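Local coordinates for ThiJ/PfpI family protein (Pseudomonas syringae pv. tomato, PDB 3EWN) that is of unknown function but belongs to the DJ-1/PfpI family, whose Rossmann-like alpha/beta fold is related to class I glutamine amidotransferase domains, at residues 25-31 against 85-91; 31-35 against 91-97; 46-50 against 189-194; 118-122 against 185-189; 141-145 against 172-176. Numbering follows the deposited sequence.

How the contacts relate
Contact 1 pairs two neighbouring strands in the middle of the main sheet. Contact 2 carries on from their C-terminal ends through the shared Y31 and P91, centres about 14 Å apart. Contact 4 ties the next strand, 119-123, to helix 177-189; L189 is shared with contact 3, which lies on the opposite side of the chain's centre from contact 2, about 27 Å away centre to centre. Contact 5 joins the loops beyond strands 140-141 and 169-172, about 13 Å centre to centre from contact 2. T35 of contact 2 and H144 of contact 5 each lie about 3 Å from bound glycerol, probably from the crystallisation liquor, so these loops may border a pocket.

Contact 1: 25-31 against 85-91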
# COMPACT_ATOMS: atom_id res chain seq x y z
N GLN A 25 10.14 18.51 1.39
CA GLN A 25 10.02 18.38 -0.06
C GLN A 25 10.39 16.92 -0.30
O GLN A 25 11.55 16.54 -0.12
CB GLN A 25 11.02 19.29 -0.77
CG GLN A 25 10.82 20.77 -0.48
CD GLN A 25 9.46 21.27 -0.91
OE1 GLN A 25 9.03 21.04 -2.04
NE2 GLN A 25 8.77 21.96 -0.00
N ILE A 26 9.42 16.12 -0.71
CA ILE A 26 9.63 14.69 -0.90
C ILE A 26 9.40 14.24 -2.33
O ILE A 26 8.30 14.37 -2.86
CB ILE A 26 8.69 13.90 0.05
CG1 ILE A 26 8.97 14.29 1.50
CG2 ILE A 26 8.85 12.40 -0.16
CD1 ILE A 26 7.91 13.85 2.49
N ALA A 27 10.45 13.71 -2.96
CA ALA A 27 10.33 13.23 -4.34
C ALA A 27 10.33 11.71 -4.37
O ALA A 27 11.25 11.06 -3.88
CB ALA A 27 11.49 13.77 -5.18
N MSE A 28 9.28 11.14 -4.96
CA MSE A 28 9.14 9.70 -5.06
C MSE A 28 9.14 9.28 -6.53
O MSE A 28 8.23 9.63 -7.29
CB MSE A 28 7.84 9.25 -4.38
CG MSE A 28 7.73 9.76 -2.93
SE MSE A 28 6.15 9.20 -1.99
CE MSE A 28 6.74 7.49 -1.38
N LEU A 29 10.17 8.55 -6.93
CA LEU A 29 10.30 8.09 -8.30
C LEU A 29 9.29 6.99 -8.62
O LEU A 29 9.02 6.13 -7.80
CB LEU A 29 11.71 7.54 -8.53
CG LEU A 29 12.01 6.91 -9.90
CD1 LEU A 29 12.13 8.00 -10.95
CD2 LEU A 29 13.30 6.11 -9.82
N VAL A 30 8.72 7.06 -9.82
CA VAL A 30 7.79 6.02 -10.28
C VAL A 30 8.22 5.69 -11.69
O VAL A 30 8.78 6.53 -12.39
CB VAL A 30 6.30 6.48 -10.28
CG1 VAL A 30 5.84 6.76 -8.86
CG2 VAL A 30 6.10 7.69 -11.18
N TYR A 31 7.97 4.45 -12.12
CA TYR A 31 8.36 4.01 -13.45
C TYR A 31 7.54 2.80 -13.84
O TYR A 31 6.95 2.13 -12.99
CB TYR A 31 9.86 3.67 -13.47
CG TYR A 31 10.31 2.75 -12.36
CD1 TYR A 31 10.13 1.37 -12.45
CD2 TYR A 31 10.90 3.25 -11.20
CE1 TYR A 31 10.54 0.51 -11.42
CE2 TYR A 31 11.31 2.41 -10.17
CZ TYR A 31 11.12 1.04 -10.28
OH TYR A 31 11.52 0.21 -9.27
N LEU A 85 15.93 18.53 -2.18
CA LEU A 85 14.86 17.77 -1.53
C LEU A 85 15.15 17.36 -0.10
O LEU A 85 16.31 17.24 0.30
CB LEU A 85 14.59 16.50 -2.34
CG LEU A 85 14.23 16.68 -3.81
CD1 LEU A 85 14.46 15.38 -4.56
CD2 LEU A 85 12.78 17.14 -3.94
N THR A 86 14.09 17.13 0.67
CA THR A 86 14.24 16.67 2.04
C THR A 86 14.45 15.16 1.91
O THR A 86 15.29 14.57 2.59
CB THR A 86 12.97 16.92 2.87
OG1 THR A 86 12.63 18.30 2.80
CG2 THR A 86 13.19 16.51 4.32
N VAL A 87 13.67 14.56 1.02
CA VAL A 87 13.76 13.12 0.79
C VAL A 87 13.68 12.72 -0.68
O VAL A 87 12.84 13.21 -1.43
CB VAL A 87 12.62 12.37 1.51
CG1 VAL A 87 12.74 10.87 1.24
CG2 VAL A 87 12.67 12.65 3.00
N LEU A 88 14.58 11.83 -1.09
CA LEU A 88 14.59 11.29 -2.45
C LEU A 88 14.25 9.83 -2.20
O LEU A 88 14.85 9.20 -1.33
CB LEU A 88 15.98 11.40 -3.09
CG LEU A 88 16.12 10.77 -4.48
CD1 LEU A 88 15.14 11.41 -5.47
CD2 LEU A 88 17.54 10.95 -4.97
N PHE A 89 13.28 9.29 -2.94
CA PHE A 89 12.85 7.91 -2.72
C PHE A 89 12.65 7.12 -4.00
O PHE A 89 12.16 7.65 -4.99
CB PHE A 89 11.53 7.92 -1.93
CG PHE A 89 10.84 6.58 -1.88
CD1 PHE A 89 11.09 5.69 -0.84
CD2 PHE A 89 9.93 6.22 -2.87
CE1 PHE A 89 10.44 4.46 -0.79
CE2 PHE A 89 9.28 4.99 -2.83
CZ PHE A 89 9.54 4.10 -1.79
N ALA A 90 13.02 5.83 -3.96
CA ALA A 90 12.83 4.96 -5.12
C ALA A 90 12.19 3.64 -4.71
O ALA A 90 12.65 2.98 -3.79
CB ALA A 90 14.16 4.69 -5.80
N PRO A 91 11.09 3.26 -5.39
CA PRO A 91 10.39 2.01 -5.11
C PRO A 91 11.02 0.88 -5.92
O PRO A 91 11.85 1.13 -6.80
CB PRO A 91 8.96 2.31 -5.55
CG PRO A 91 9.19 3.15 -6.77
CD PRO A 91 10.30 4.10 -6.31
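These two strands run side by side in the parallel core of a doubly wound, Rossmann-like sheet, their axes 4.8 Å apart and 14° from parallel. They are neighbours in the sheet though two strands of the same sheet come between them in the chain. L85 comes first, its CD1 3.4 Å from A27 CB. T86 then binds Q25 twice: its OG1 accepts from Q25 N at 2.9 Å, and its N donates to Q25 O at 2.7 Å. That carbonyl also takes V87 N at 3.1 Å, so one oxygen serves two successive amides. V87 O accepts from A27 N (2.9 Å), while V87 CB meets I26 CG2 at 4.1 Å. L88 turns to the face holding A27, and its carbonyl points away from strand 25-29, to T121 on strand 119-123. F89 resumes the ladder, with F89 N to A27 O and L29 N to F89 O both 2.9 Å. On the face shared with I26 and V87, the CE methyl of M28, a selenomethionine, sits over the F89 ring, 4.1 Å from its centroid: a CH-pi contact. A90 CB reaches L29 CD2 at 4.3 Å. P91, having no amide hydrogen, brings the backbone ladder to a stop; instead Y31 folds back, its CE2 4.1 Å from P91 CG and its OH donating to P91 O at 2.7 Å.

Contact 2: 31-35 against 91-97; sequences YPGMT and PGGTDGT
Y31, P91 and G96 bury most of the surface where the loops after strands 25-29 and 87-90 meet, at the C-terminal ends of these parallel strands. Y31 opens a type II beta turn to M34, closed by M34 N to Y31 O (3.2 Å), with G33 at phi/psi 85/2. With chi1 50° (p) and chi2 81°, the Y31 ring extends to the other loop: its OH donates to P91 O at 2.7 Å and is hydrogen-bonded to T97 OG1 at 2.8 Å. P91 CG lies 4.1 Å from Y31 CE2 and 4.2 Å from M34 SE (selenomethionine). The chain then passes through G93 (151/-157, open only to glycine) to T94, the N-cap position of helix 95-100. G96, in the first turn, meets the beta turn: its CA is 4.2 Å from G33 CA and 3.4 Å from P32 O, where a CB would clash. T35 N donates to G92 O (2.9 Å); T35 OG1 is hydrogen-bonded to D67 and to a glycerol probably from the crystallisation liquor. Such strand-end loops commonly form pockets in Rossmann-like folds, consistent with the glycerol. Water 1 bridges P32 O (2.9 Å) and G96 O (2.7 Å); water 2 links G33 O (2.6 Å) to G96 N (2.8 Å). Beyond the packing on P91, the polar contacts are largely backbone and water, glycines permitting the approach and the Y31 hydroxyl joining the loops.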
# COMPACT_ATOMS: atom_id res chain seq x y z
N TYR A 31 7.97 4.45 -12.12
CA TYR A 31 8.36 4.01 -13.45
C TYR A 31 7.54 2.80 -13.84
O TYR A 31 6.95 2.13 -12.99
CB TYR A 31 9.86 3.67 -13.47
CG TYR A 31 10.31 2.75 -12.36
CD1 TYR A 31 10.13 1.37 -12.45
CD2 TYR A 31 10.90 3.25 -11.20
CE1 TYR A 31 10.54 0.51 -11.42
CE2 TYR A 31 11.31 2.41 -10.17
CZ TYR A 31 11.12 1.04 -10.28
OH TYR A 31 11.52 0.21 -9.27
N PRO A 32 7.47 2.51 -15.15
CA PRO A 32 6.69 1.36 -15.61
C PRO A 32 7.18 0.07 -14.96
O PRO A 32 8.38 -0.16 -14.85
CB PRO A 32 6.92 1.36 -17.12
CG PRO A 32 7.14 2.82 -17.43
CD PRO A 32 8.04 3.25 -16.29
N GLY A 33 6.25 -0.77 -14.51
CA GLY A 33 6.65 -2.03 -13.92
C GLY A 33 7.01 -2.02 -12.45
O GLY A 33 7.40 -3.05 -11.91
N MSE A 34 6.90 -0.87 -11.80
CA MSE A 34 7.22 -0.82 -10.38
C MSE A 34 6.17 -1.61 -9.60
O MSE A 34 5.07 -1.84 -10.10
CB MSE A 34 7.20 0.63 -9.89
CG MSE A 34 5.82 1.25 -9.91
SE MSE A 34 5.80 3.02 -9.18
CE MSE A 34 4.02 3.51 -9.69
N THR A 35 6.51 -2.06 -8.40
CA THR A 35 5.57 -2.79 -7.56
C THR A 35 4.90 -1.64 -6.82
O THR A 35 5.53 -0.97 -6.01
CB THR A 35 6.30 -3.72 -6.57
OG1 THR A 35 7.04 -4.70 -7.30
CG2 THR A 35 5.29 -4.43 -5.66
N PRO A 91 11.09 3.26 -5.39
CA PRO A 91 10.39 2.01 -5.11
C PRO A 91 11.02 0.88 -5.92
O PRO A 91 11.85 1.13 -6.80
CB PRO A 91 8.96 2.31 -5.55
CG PRO A 91 9.19 3.15 -6.77
CD PRO A 91 10.30 4.10 -6.31
N GLY A 92 10.59 -0.35 -5.63
CA GLY A 92 11.11 -1.51 -6.34
C GLY A 92 10.21 -2.10 -7.41
O GLY A 92 9.29 -1.46 -7.91
N GLY A 93 10.50 -3.36 -7.75
CA GLY A 93 9.79 -4.09 -8.78
C GLY A 93 10.78 -5.08 -9.34
O GLY A 93 11.75 -5.42 -8.66
N THR A 94 10.59 -5.56 -10.57
CA THR A 94 11.53 -6.51 -11.14
C THR A 94 12.12 -6.01 -12.46
O THR A 94 13.03 -5.19 -12.45
CB THR A 94 10.88 -7.89 -11.35
OG1 THR A 94 9.70 -7.75 -12.15
CG2 THR A 94 10.49 -8.50 -10.01
N ASP A 95 11.61 -6.51 -13.58
CA ASP A 95 12.13 -6.07 -14.88
C ASP A 95 12.01 -4.55 -15.04
O ASP A 95 12.87 -3.92 -15.66
CB ASP A 95 11.40 -6.77 -16.03
CG ASP A 95 11.84 -8.22 -16.20
OD1 ASP A 95 12.93 -8.57 -15.71
OD2 ASP A 95 11.11 -9.00 -16.84
N GLY A 96 10.95 -3.97 -14.49
CA GLY A 96 10.77 -2.53 -14.59
C GLY A 96 11.84 -1.78 -13.81
O GLY A 96 12.26 -0.69 -14.21
N THR A 97 12.27 -2.38 -12.71
CA THR A 97 13.30 -1.80 -11.85
C THR A 97 14.67 -1.89 -12.51
O THR A 97 15.49 -0.97 -12.40
CB THR A 97 13.34 -2.54 -10.50
OG1 THR A 97 12.05 -2.47 -9.88
CG2 THR A 97 14.40 -1.92 -9.59
O HOH W 1 10.85 0.96 -15.83
O HOH W 2 8.84 -4.97 -12.99

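Contact 3: 46-50 against 189-194; sequences FGSLM and LRDQTY
Segment 46-50 leaves helix 36-46 through a type I beta turn from F46 to L49, with L49 N donating to F46 O at 3.1 Å; L49 and M50 then extend at phi/psi -75/110 and -68/129. Segment 189-194 is the corner between helices 177-189 and 192-201: L189 is still helical, R190 breaks out at -116/-106, and D191 (-153/177) is the N-cap of helix 192-201, its OD1 accepting from Y194 N at 2.8 Å. The backbones stay apart, the nearest CA pair being L49 and R190 at 8.3 Å. This is structural packing, joining the loop before strand 53-58 to the corner through side-chain bonds to loop backbone. Y194, chi1 -166° (t) and chi2 108°, puts its hydroxyl between two backbone groups: OH donates to S48 O at 2.6 Å and accepts from M50 N at 2.9 Å. R190 adopts m, m, t with chi4 at 82°, and its NH2 donates to M50 O at 2.8 Å; its charge is met by E24, in a salt bridge through NE. L49 (m, t) fills the space between, with CD1 3.7 Å from L189 CD1 and CD2 4.1 Å from Y194 CE2. F46 and L49 pack inward on I26 of strand 25-29, F46 also touches M185 of helix 177-189, and Q192 packs on F210 of the second subunit.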
# COMPACT_ATOMS: atom_id res chain seq x y z
N PHE A 46 4.31 9.11 4.42
CA PHE A 46 4.75 10.46 4.07
C PHE A 46 3.55 11.37 3.88
O PHE A 46 3.61 12.57 4.18
CB PHE A 46 5.56 10.45 2.76
CG PHE A 46 6.94 9.87 2.90
CD1 PHE A 46 7.77 10.26 3.95
CD2 PHE A 46 7.43 8.98 1.95
CE1 PHE A 46 9.07 9.76 4.05
CE2 PHE A 46 8.73 8.48 2.05
CZ PHE A 46 9.55 8.87 3.10
N GLY A 47 2.46 10.80 3.39
CA GLY A 47 1.25 11.57 3.16
C GLY A 47 0.62 12.09 4.43
O GLY A 47 -0.21 12.99 4.38
N SER A 48 1.02 11.54 5.57
CA SER A 48 0.47 11.97 6.86
C SER A 48 1.11 13.26 7.36
O SER A 48 0.61 13.88 8.29
CB SER A 48 0.68 10.89 7.92
OG SER A 48 2.02 10.89 8.39
N LEU A 49 2.22 13.66 6.74
CA LEU A 49 2.94 14.87 7.13
C LEU A 49 2.26 16.16 6.69
O LEU A 49 2.22 16.48 5.50
CB LEU A 49 4.36 14.81 6.55
CG LEU A 49 5.21 13.61 7.00
CD1 LEU A 49 6.45 13.50 6.12
CD2 LEU A 49 5.60 13.79 8.46
N MSE A 50 1.72 16.92 7.65
CA MSE A 50 1.04 18.18 7.34
C MSE A 50 2.04 19.23 6.85
O MSE A 50 3.07 19.46 7.49
CB MSE A 50 0.33 18.72 8.59
CG MSE A 50 -0.86 17.91 9.04
SE MSE A 50 -1.46 18.43 10.82
CE MSE A 50 -2.14 20.17 10.38
N LEU A 189 11.44 12.72 10.76
CA LEU A 189 11.11 14.05 10.25
C LEU A 189 10.38 14.95 11.25
O LEU A 189 10.61 16.17 11.29
CB LEU A 189 10.28 13.91 8.97
CG LEU A 189 11.04 13.23 7.83
CD1 LEU A 189 10.10 12.91 6.67
CD2 LEU A 189 12.17 14.14 7.36
N ARG A 190 9.51 14.37 12.06
CA ARG A 190 8.77 15.13 13.07
C ARG A 190 9.22 14.60 14.42
O ARG A 190 10.32 14.90 14.86
CB ARG A 190 7.26 14.95 12.86
CG ARG A 190 6.77 15.42 11.48
CD ARG A 190 7.11 16.88 11.21
NE ARG A 190 6.76 17.29 9.85
CZ ARG A 190 5.55 17.66 9.46
NH1 ARG A 190 4.54 17.69 10.32
NH2 ARG A 190 5.34 17.99 8.19
N ASP A 191 8.38 13.81 15.09
CA ASP A 191 8.79 13.21 16.36
C ASP A 191 8.02 11.92 16.57
O ASP A 191 7.17 11.57 15.75
CB ASP A 191 8.63 14.19 17.55
CG ASP A 191 7.19 14.43 17.95
OD1 ASP A 191 6.27 13.78 17.42
OD2 ASP A 191 6.98 15.30 18.83
N GLN A 192 8.31 11.19 17.64
CA GLN A 192 7.64 9.92 17.86
C GLN A 192 6.14 10.03 18.08
O GLN A 192 5.38 9.16 17.64
CB GLN A 192 8.27 9.18 19.05
CG GLN A 192 7.72 7.78 19.21
CD GLN A 192 8.48 6.97 20.24
OE1 GLN A 192 9.69 7.12 20.37
NE2 GLN A 192 7.78 6.09 20.94
N THR A 193 5.71 11.08 18.76
CA THR A 193 4.28 11.25 19.01
C THR A 193 3.52 11.41 17.70
O THR A 193 2.43 10.86 17.54
CB THR A 193 4.01 12.46 19.90
OG1 THR A 193 4.73 12.31 21.13
CG2 THR A 193 2.52 12.58 20.20
N TYR A 194 4.09 12.18 16.78
CA TYR A 194 3.44 12.39 15.49
C TYR A 194 3.32 11.04 14.80
O TYR A 194 2.27 10.69 14.26
CB TYR A 194 4.27 13.35 14.63
CG TYR A 194 3.54 13.89 13.42
CD1 TYR A 194 3.13 15.22 13.38
CD2 TYR A 194 3.24 13.08 12.33
CE1 TYR A 194 2.46 15.74 12.28
CE2 TYR A 194 2.56 13.58 11.22
CZ TYR A 194 2.18 14.91 11.21
OH TYR A 194 1.52 15.42 10.11

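Contact 4: 118-122 against 185-189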
# COMPACT_ATOMS: atom_id res chain seq x y z
N LYS A 118 18.50 15.60 1.67
CA LYS A 118 18.80 15.42 3.09
C LYS A 118 18.78 13.92 3.41
O LYS A 118 19.61 13.43 4.18
CB LYS A 118 17.77 16.16 3.94
CG LYS A 118 18.13 16.23 5.42
CD LYS A 118 17.13 17.06 6.21
CE LYS A 118 17.51 17.11 7.69
NZ LYS A 118 16.54 17.89 8.51
N TYR A 119 17.84 13.21 2.81
CA TYR A 119 17.72 11.77 3.00
C TYR A 119 17.60 11.08 1.65
O TYR A 119 16.88 11.55 0.77
CB TYR A 119 16.47 11.44 3.83
CG TYR A 119 16.48 11.99 5.23
CD1 TYR A 119 17.17 11.34 6.26
CD2 TYR A 119 15.79 13.16 5.55
CE1 TYR A 119 17.18 11.84 7.56
CE2 TYR A 119 15.79 13.67 6.84
CZ TYR A 119 16.48 13.00 7.84
OH TYR A 119 16.47 13.51 9.12
N ILE A 120 18.34 9.98 1.50
CA ILE A 120 18.33 9.18 0.28
C ILE A 120 17.71 7.86 0.73
O ILE A 120 18.26 7.16 1.58
CB ILE A 120 19.76 8.97 -0.24
CG1 ILE A 120 20.33 10.32 -0.70
CG2 ILE A 120 19.77 7.95 -1.37
CD1 ILE A 120 21.77 10.27 -1.15
N THR A 121 16.56 7.53 0.15
CA THR A 121 15.85 6.33 0.58
C THR A 121 15.29 5.48 -0.54
O THR A 121 15.21 5.90 -1.69
CB THR A 121 14.67 6.73 1.48
OG1 THR A 121 13.70 7.43 0.69
CG2 THR A 121 15.13 7.66 2.60
N SER A 122 14.89 4.26 -0.18
CA SER A 122 14.31 3.33 -1.13
C SER A 122 13.69 2.18 -0.36
O SER A 122 13.94 2.01 0.83
CB SER A 122 15.38 2.78 -2.09
OG SER A 122 16.27 1.90 -1.42
N MSE A 185 10.37 6.98 9.23
CA MSE A 185 10.70 8.26 8.60
C MSE A 185 9.84 9.38 9.19
O MSE A 185 10.32 10.50 9.40
CB MSE A 185 10.50 8.19 7.08
CG MSE A 185 11.59 7.41 6.32
SE MSE A 185 13.37 8.13 6.53
CE MSE A 185 13.11 9.87 5.76
N VAL A 186 8.57 9.09 9.45
CA VAL A 186 7.69 10.10 10.03
C VAL A 186 8.23 10.59 11.37
O VAL A 186 8.20 11.78 11.67
CB VAL A 186 6.25 9.55 10.22
CG1 VAL A 186 5.42 10.53 11.04
CG2 VAL A 186 5.60 9.30 8.86
N ALA A 187 8.73 9.66 12.19
CA ALA A 187 9.27 10.04 13.50
C ALA A 187 10.57 10.83 13.32
O ALA A 187 10.84 11.78 14.06
CB ALA A 187 9.52 8.80 14.34
N GLU A 188 11.38 10.41 12.35
CA GLU A 188 12.65 11.08 12.06
C GLU A 188 12.41 12.53 11.64
O GLU A 188 13.08 13.44 12.13
CB GLU A 188 13.38 10.34 10.93
CG GLU A 188 14.64 11.02 10.39
CD GLU A 188 15.75 11.14 11.42
OE1 GLU A 188 15.76 10.35 12.38
OE2 GLU A 188 16.63 12.02 11.26
N LEU A 189 11.44 12.72 10.76
CA LEU A 189 11.11 14.05 10.25
C LEU A 189 10.38 14.95 11.25
O LEU A 189 10.61 16.17 11.29
CB LEU A 189 10.28 13.91 8.97
CG LEU A 189 11.04 13.23 7.83
CD1 LEU A 189 10.10 12.91 6.67
CD2 LEU A 189 12.17 14.14 7.36
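Helix packing on a sheet face builds this part of the alpha/beta sandwich: the end of helix 177-189 runs antiparallel (171°) to strand 119-122, with 12.6 Å between the axes of the short segments. That gap is bridged by side chains, chiefly Y119, and by M185, E188 and L189 on one side of the helix. The CE of M185, a selenomethionine, lies over a face of the Y119 ring, 4.0 Å from CG; its SE is 5.4 Å from the centroid, an oblique Met-aromatic contact. The same SE lies 4.3 Å from T121 CG2, while T121 OG1 is bonded to L88 O on the adjacent strand. L189 CD2 adds an apolar contact with Y119 CE2 at 3.7 Å. At the ring's tip, Y119 OH donates to E188 OE2 over a short 2.6 Å. Because E188 OE1 also pairs with R165, the carboxylate links the tyrosine to a positive charge: greasy packing near the strand gives way to a polar network at the hydroxyl end.

Contact 5: 141-145 against 172-176; sequences ATSHW and GAGVT
Two irregular loops run alongside each other, their touching parts 5° from parallel, with CA-CA distances of 4.4 Å for S143-A173 and 3.9 Å for H144-G174. T142, chi1 -176° (t), points toward the other loop: CG2 lies 3.4 Å from G172 C, and OG1, bonded to A161 O, is 3.9 Å from A173 CB. S143, also t, points away, and its OG is hydrogen-bonded to C124 O; S143 O lies 3.5 Å from A173 CA, a CA-H...O contact. H144 (phi/psi -66/151; chi1 -173°, t; chi2 -86°) sets CD2 3.8 Å from the CA of G174 (-56/147), where a CB would clash. V175 (19/-93, a positive phi unusual outside glycine; chi1 t) has CG2 4.5 Å from H144 CD2. H144 NE2 bonds M201 O of the second subunit. The H144 side chain touches C124, which follows strand 119-123 much as the family's nucleophile-elbow cysteine does. The contact lies where strand 169-172 bends into helix 177-189, beside strand 140-141, with V175 against helix 36-46.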
# COMPACT_ATOMS: atom_id res chain seq x y z
N ALA A 141 22.98 -1.09 3.30
CA ALA A 141 21.65 -0.97 2.72
C ALA A 141 21.03 -2.34 2.55
O ALA A 141 21.73 -3.34 2.42
CB ALA A 141 21.73 -0.26 1.38
N THR A 142 19.70 -2.38 2.56
CA THR A 142 18.98 -3.63 2.39
C THR A 142 18.20 -3.57 1.08
O THR A 142 18.31 -2.60 0.33
CB THR A 142 18.03 -3.89 3.58
OG1 THR A 142 17.42 -5.18 3.42
CG2 THR A 142 16.94 -2.84 3.65
N SER A 143 17.43 -4.61 0.80
CA SER A 143 16.65 -4.66 -0.43
C SER A 143 15.74 -5.87 -0.32
O SER A 143 15.64 -6.47 0.75
CB SER A 143 17.59 -4.82 -1.63
OG SER A 143 16.93 -4.60 -2.86
N HIS A 144 15.07 -6.23 -1.41
CA HIS A 144 14.23 -7.43 -1.38
C HIS A 144 15.22 -8.57 -1.20
O HIS A 144 16.38 -8.47 -1.63
CB HIS A 144 13.46 -7.58 -2.70
CG HIS A 144 12.46 -8.69 -2.69
ND1 HIS A 144 12.78 -10.00 -2.99
CD2 HIS A 144 11.13 -8.69 -2.40
CE1 HIS A 144 11.71 -10.76 -2.88
NE2 HIS A 144 10.69 -9.99 -2.52
N TRP A 145 14.80 -9.66 -0.56
CA TRP A 145 15.73 -10.76 -0.34
C TRP A 145 16.27 -11.38 -1.62
O TRP A 145 17.34 -11.99 -1.60
CB TRP A 145 15.09 -11.84 0.54
CG TRP A 145 13.79 -12.39 0.04
CD1 TRP A 145 12.54 -12.06 0.48
CD2 TRP A 145 13.61 -13.42 -0.95
NE1 TRP A 145 11.59 -12.81 -0.17
CE2 TRP A 145 12.22 -13.65 -1.05
CE3 TRP A 145 14.48 -14.15 -1.75
CZ2 TRP A 145 11.69 -14.60 -1.94
CZ3 TRP A 145 13.95 -15.10 -2.63
CH2 TRP A 145 12.57 -15.31 -2.71
N GLY A 172 14.52 0.22 3.05
CA GLY A 172 13.62 -0.78 3.58
C GLY A 172 13.74 -2.04 2.76
O GLY A 172 14.12 -1.98 1.59
N ALA A 173 13.42 -3.19 3.35
CA ALA A 173 13.51 -4.45 2.63
C ALA A 173 12.36 -4.64 1.65
O ALA A 173 11.77 -3.67 1.18
CB ALA A 173 13.55 -5.61 3.62
N GLY A 174 12.04 -5.89 1.34
CA GLY A 174 10.99 -6.18 0.39
C GLY A 174 9.61 -5.61 0.66
O GLY A 174 9.17 -5.47 1.80
N VAL A 175 8.93 -5.29 -0.44
CA VAL A 175 7.57 -4.76 -0.48
C VAL A 175 6.97 -4.13 0.79
O VAL A 175 7.13 -2.93 1.03
CB VAL A 175 6.61 -5.86 -1.00
CG1 VAL A 175 5.25 -5.26 -1.30
CG2 VAL A 175 7.21 -6.51 -2.25
N THR A 176 6.27 -4.94 1.58
CA THR A 176 5.60 -4.44 2.78
C THR A 176 6.48 -3.75 3.81
O THR A 176 5.99 -3.03 4.67
CB THR A 176 4.79 -5.55 3.47
OG1 THR A 176 5.67 -6.61 3.86
CG2 THR A 176 3.73 -6.10 2.52